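Local coordinates for single-strand DNA-binding protein (Agrobacterium tumefaciens, PDB 3BTP), which binds single-stranded DNA irrespective of its base sequence and mediates nuclear uptake of the transferred T-DNA strand in the host plant, at residues 144-147 with 148-152; 236-239 with 240-243. All coordinates share one frame; numbering follows the deposited sequence.

Contact 1: 144-147 with 148-152; sequences EFNA and SCRLY
The guanidinium of R150 meets the last turn of helix 142-147 at its edge: the carbonyl oxygen F145 O lies 1° from the guanidinium plane and accepts a hydrogen bond from R150 NH1 at 3.1 Å. The bond is nearly straight at the hydrogen, yet NH1 stands well above the carbonyl plane of F145 rather than on a lone pair. The hydroxyl of Y152 lies at the guanidinium edge too, accepting from R150 NE, although the position of that oxygen is less certain. Towards the F145 ring the arginine sends its aliphatic part, CD coming obliquely to 4.3 Å from F145 CD1. R150 CG and CD each lie 3.5 Å from F145 O, and a bend at chi3 turns NE and the guanidinium beyond them.

One residue beyond the helix, S148 closes the turn on E144. Its backbone N donates to E144 O at 3.0 Å, and S148 OG donates to the same oxygen at 2.9 Å, from 41° above the carbonyl plane. The serine chi1 of -57° sets OG beside its own backbone N, which is why both donors reach one acceptor. With A147 N as a third donor at 3.2 Å, E144 O is gripped three times where the helix ends.

This helix-to-strand junction feeds strand 149-153, which pairs through C149 and L151 with strand 117-124. F145 packs on Y117 of that strand, while R150 touches W199 and H203 of helix 186-206 and gives NH2 to the backbone oxygen of D212.

Contact 2: 236-239 with 240-243; sequences IQTE and KYGR
A β-hairpin joins strands 235-237 and 243-245, and residues 236-243 form its turn end. Q237 and R243 are an antiparallel non-hydrogen-bonded pair, with CA atoms 4.4 Å apart and side chains on the same face. There the Q237 amide meets the aliphatic part of R243, Q237 OE1 lying 3.4 Å from R243 CG, and the amide and guanidinium planes are 23° apart. Q237 bends at chi2 (67°), and its NE2 donates to T238 O at 3.0 Å in a nearly straight bond.

T238 organises the loop. The carbonyl oxygen of G242 accepts from T238 N at 3.1 Å and from T238 OG1 at 2.7 Å, the hydroxyl lying in the carbonyl plane on a lone pair. The backbone of G242 is turned so that a side chain would collide with the carbonyl oxygen of Y241, which suits glycine. The loop is anchored outward, with the Y241 ring stacked on Y276 and E239 N donating to D126 OD2. One face of the Y241 ring carries K240 CB, 3.9 Å above its centre. With chi1 of 68° putting OG1 between its own N and carbonyl carbon, T238 also receives a weak bond from Y241 N to OG1 at 2.8 Å.

In the fold
Contact 1 precedes contact 2 along the chain. Their centres are 23 Å apart and their nearest atoms about 13 Å, so they do not touch. They share no sheet: residues 148-152 belong to an antiparallel four-stranded sheet with strands 117-124 and 127-132, whereas 236-243 are the turn end of a separate two-stranded hairpin. An indirect connection runs through residues 125-127, since T238, E239 and K240 meet D126, Q125 and K127, at the turn between strands 117-124 and 127-132, and strand 117-124 pairs with the strand of contact 1. Both contacts therefore lie around the same N-terminal sheet, and neither includes a strand of the eight-stranded barrel formed later in the chain, between 349 and 497.

Contact 1: 144-147 with 148-152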
loop_
_atom_site.group_PDB
_atom_site.type_symbol
_atom_site.label_atom_id
_atom_site.label_comp_id
_atom_site.label_asym_id
_atom_site.label_seq_id
_atom_site.Cartn_x
_atom_site.Cartn_y
_atom_site.Cartn_z
ATOM N N GLU A 144 -3.056 12.020 29.475
ATOM C CA GLU A 144 -2.515 12.668 28.302
ATOM C C GLU A 144 -2.426 11.699 27.078
ATOM O O GLU A 144 -2.938 11.993 25.988
ATOM C CB GLU A 144 -1.166 13.320 28.618
ATOM C CG GLU A 144 -0.748 14.123 27.350
ATOM C CD GLU A 144 0.582 14.857 27.436
ATOM O OE1 GLU A 144 1.113 15.142 28.574
ATOM O OE2 GLU A 144 1.049 15.177 26.313
ATOM N N PHE A 145 -1.820 10.539 27.285
ATOM C CA PHE A 145 -1.812 9.435 26.278
ATOM C C PHE A 145 -3.215 9.122 25.759
ATOM O O PHE A 145 -3.418 9.072 24.542
ATOM C CB PHE A 145 -1.151 8.159 26.824
ATOM C CG PHE A 145 0.384 8.199 26.874
ATOM C CD1 PHE A 145 1.134 8.486 25.714
ATOM C CD2 PHE A 145 1.085 7.824 28.062
ATOM C CE1 PHE A 145 2.481 8.452 25.722
ATOM C CE2 PHE A 145 2.505 7.802 28.119
ATOM C CZ PHE A 145 3.222 8.134 26.933
ATOM N N ASN A 146 -4.191 8.907 26.653
ATOM C CA ASN A 146 -5.573 8.607 26.259
ATOM C C ASN A 146 -6.416 9.719 25.680
ATOM O O ASN A 146 -7.497 9.438 25.119
ATOM C CB ASN A 146 -6.345 7.898 27.364
ATOM C CG ASN A 146 -5.898 6.407 27.540
ATOM O OD1 ASN A 146 -5.952 5.874 28.640
ATOM N ND2 ASN A 146 -5.427 5.767 26.454
ATOM N N ALA A 147 -5.968 10.965 25.806
ATOM C CA ALA A 147 -6.673 12.168 25.303
ATOM C C ALA A 147 -6.126 12.614 23.973
ATOM O O ALA A 147 -6.796 13.356 23.248
ATOM C CB ALA A 147 -6.493 13.344 26.277
ATOM N N SER A 148 -4.864 12.244 23.698
ATOM C CA SER A 148 -4.217 12.512 22.395
ATOM C C SER A 148 -4.747 11.585 21.309
ATOM O O SER A 148 -5.171 10.451 21.603
ATOM C CB SER A 148 -2.678 12.301 22.483
ATOM O OG SER A 148 -2.153 13.126 23.489
ATOM N N CYS A 149 -4.660 12.056 20.056
ATOM C CA CYS A 149 -4.539 11.139 18.918
ATOM C C CYS A 149 -3.088 10.533 18.817
ATOM O O CYS A 149 -2.132 11.229 18.471
ATOM C CB CYS A 149 -4.964 11.790 17.583
ATOM S SG CYS A 149 -5.031 10.538 16.285
ATOM N N ARG A 150 -2.932 9.246 19.139
ATOM C CA ARG A 150 -1.619 8.593 19.079
ATOM C C ARG A 150 -1.330 7.973 17.684
ATOM O O ARG A 150 -2.076 7.113 17.193
ATOM C CB ARG A 150 -1.531 7.507 20.170
ATOM C CG ARG A 150 -1.794 7.991 21.610
ATOM C CD ARG A 150 -1.405 6.881 22.649
ATOM N NE ARG A 150 -2.113 5.602 22.451
ATOM C CZ ARG A 150 -3.334 5.266 22.917
ATOM N NH1 ARG A 150 -4.041 6.119 23.659
ATOM N NH2 ARG A 150 -3.833 4.032 22.674
ATOM N N LEU A 151 -0.247 8.387 17.052
ATOM C CA LEU A 151 0.048 7.889 15.705
ATOM C C LEU A 151 1.241 6.922 15.804
ATOM O O LEU A 151 2.234 7.312 16.357
ATOM C CB LEU A 151 0.311 9.071 14.744
ATOM C CG LEU A 151 -0.888 9.955 14.315
ATOM C CD1 LEU A 151 -0.508 11.064 13.318
ATOM C CD2 LEU A 151 -2.064 9.140 13.644
ATOM N N TYR A 152 1.078 5.647 15.368
ATOM C CA TYR A 152 2.156 4.621 15.434
ATOM C C TYR A 152 2.810 4.431 14.040
ATOM O O TYR A 152 2.095 4.217 13.064
ATOM C CB TYR A 152 1.574 3.299 15.895
ATOM C CG TYR A 152 0.836 3.404 17.187
ATOM C CD1 TYR A 152 1.523 3.290 18.398
ATOM C CD2 TYR A 152 -0.543 3.663 17.219
ATOM C CE1 TYR A 152 0.866 3.428 19.592
ATOM C CE2 TYR A 152 -1.223 3.802 18.416
ATOM C CZ TYR A 152 -0.505 3.656 19.595
ATOM O OH TYR A 152 -1.142 3.727 20.794
#

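Contact 2: 236-239 with 240-243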
loop_
_atom_site.group_PDB
_atom_site.type_symbol
_atom_site.label_atom_id
_atom_site.label_comp_id
_atom_site.label_asym_id
_atom_site.label_seq_id
_atom_site.Cartn_x
_atom_site.Cartn_y
_atom_site.Cartn_z
ATOM N N ILE A 236 -16.745 15.283 7.661
ATOM C CA ILE A 236 -16.448 16.220 8.717
ATOM C C ILE A 236 -16.362 17.572 8.020
ATOM O O ILE A 236 -15.842 17.656 6.929
ATOM C CB ILE A 236 -15.121 15.897 9.451
ATOM C CG1 ILE A 236 -15.265 14.642 10.304
ATOM C CG2 ILE A 236 -14.709 17.055 10.345
ATOM C CD1 ILE A 236 -16.675 14.462 10.996
ATOM N N GLN A 237 -16.901 18.600 8.658
ATOM C CA GLN A 237 -16.845 19.978 8.192
ATOM C C GLN A 237 -15.719 20.715 8.896
ATOM O O GLN A 237 -15.626 20.734 10.132
ATOM C CB GLN A 237 -18.194 20.664 8.531
ATOM C CG GLN A 237 -18.378 22.107 8.007
ATOM C CD GLN A 237 -18.451 22.138 6.533
ATOM O OE1 GLN A 237 -19.371 21.585 5.967
ATOM N NE2 GLN A 237 -17.449 22.741 5.877
ATOM N N THR A 238 -14.825 21.280 8.102
ATOM C CA THR A 238 -13.904 22.232 8.651
ATOM C C THR A 238 -14.547 23.646 8.570
ATOM O O THR A 238 -15.411 23.946 7.699
ATOM C CB THR A 238 -12.433 22.234 7.968
ATOM O OG1 THR A 238 -12.518 22.705 6.627
ATOM C CG2 THR A 238 -11.728 20.894 7.983
ATOM N N GLU A 239 -14.079 24.529 9.440
ATOM C CA GLU A 239 -14.552 25.911 9.387
ATOM C C GLU A 239 -14.198 26.651 8.102
ATOM O O GLU A 239 -15.050 27.366 7.563
ATOM C CB GLU A 239 -14.071 26.733 10.573
ATOM C CG GLU A 239 -14.285 28.188 10.288
ATOM C CD GLU A 239 -14.161 29.056 11.482
ATOM O OE1 GLU A 239 -14.443 28.567 12.614
ATOM O OE2 GLU A 239 -13.785 30.242 11.273
ATOM N N LYS A 240 -12.947 26.499 7.650
ATOM C CA LYS A 240 -12.376 27.282 6.549
ATOM C C LYS A 240 -12.017 26.459 5.320
ATOM O O LYS A 240 -11.828 27.059 4.269
ATOM C CB LYS A 240 -11.097 28.019 7.022
ATOM C CG LYS A 240 -11.346 29.050 8.142
ATOM C CD LYS A 240 -10.119 29.329 9.085
ATOM C CE LYS A 240 -9.738 28.077 9.940
ATOM N NZ LYS A 240 -9.789 28.320 11.420
ATOM N N TYR A 241 -11.911 25.117 5.433
ATOM C CA TYR A 241 -11.250 24.326 4.405
ATOM C C TYR A 241 -12.084 23.389 3.583
ATOM O O TYR A 241 -11.543 22.674 2.715
ATOM C CB TYR A 241 -10.050 23.586 4.980
ATOM C CG TYR A 241 -9.145 24.519 5.733
ATOM C CD1 TYR A 241 -8.438 25.521 5.053
ATOM C CD2 TYR A 241 -9.032 24.437 7.118
ATOM C CE1 TYR A 241 -7.607 26.397 5.745
ATOM C CE2 TYR A 241 -8.195 25.293 7.814
ATOM C CZ TYR A 241 -7.488 26.259 7.113
ATOM O OH TYR A 241 -6.678 27.111 7.780
ATOM N N GLY A 242 -13.395 23.446 3.781
ATOM C CA GLY A 242 -14.300 22.537 3.088
ATOM C C GLY A 242 -14.579 21.288 3.946
ATOM O O GLY A 242 -14.191 21.193 5.101
ATOM N N ARG A 243 -15.292 20.341 3.385
ATOM C CA ARG A 243 -15.598 19.060 4.064
ATOM C C ARG A 243 -14.545 17.989 3.799
ATOM O O ARG A 243 -13.871 18.015 2.776
ATOM C CB ARG A 243 -16.878 18.515 3.427
ATOM C CG ARG A 243 -18.033 19.365 3.788
ATOM C CD ARG A 243 -19.277 18.560 3.714
ATOM N NE ARG A 243 -19.450 17.891 2.426
ATOM C CZ ARG A 243 -20.555 17.205 2.184
ATOM N NH1 ARG A 243 -21.499 17.153 3.190
ATOM N NH2 ARG A 243 -20.707 16.622 0.984
#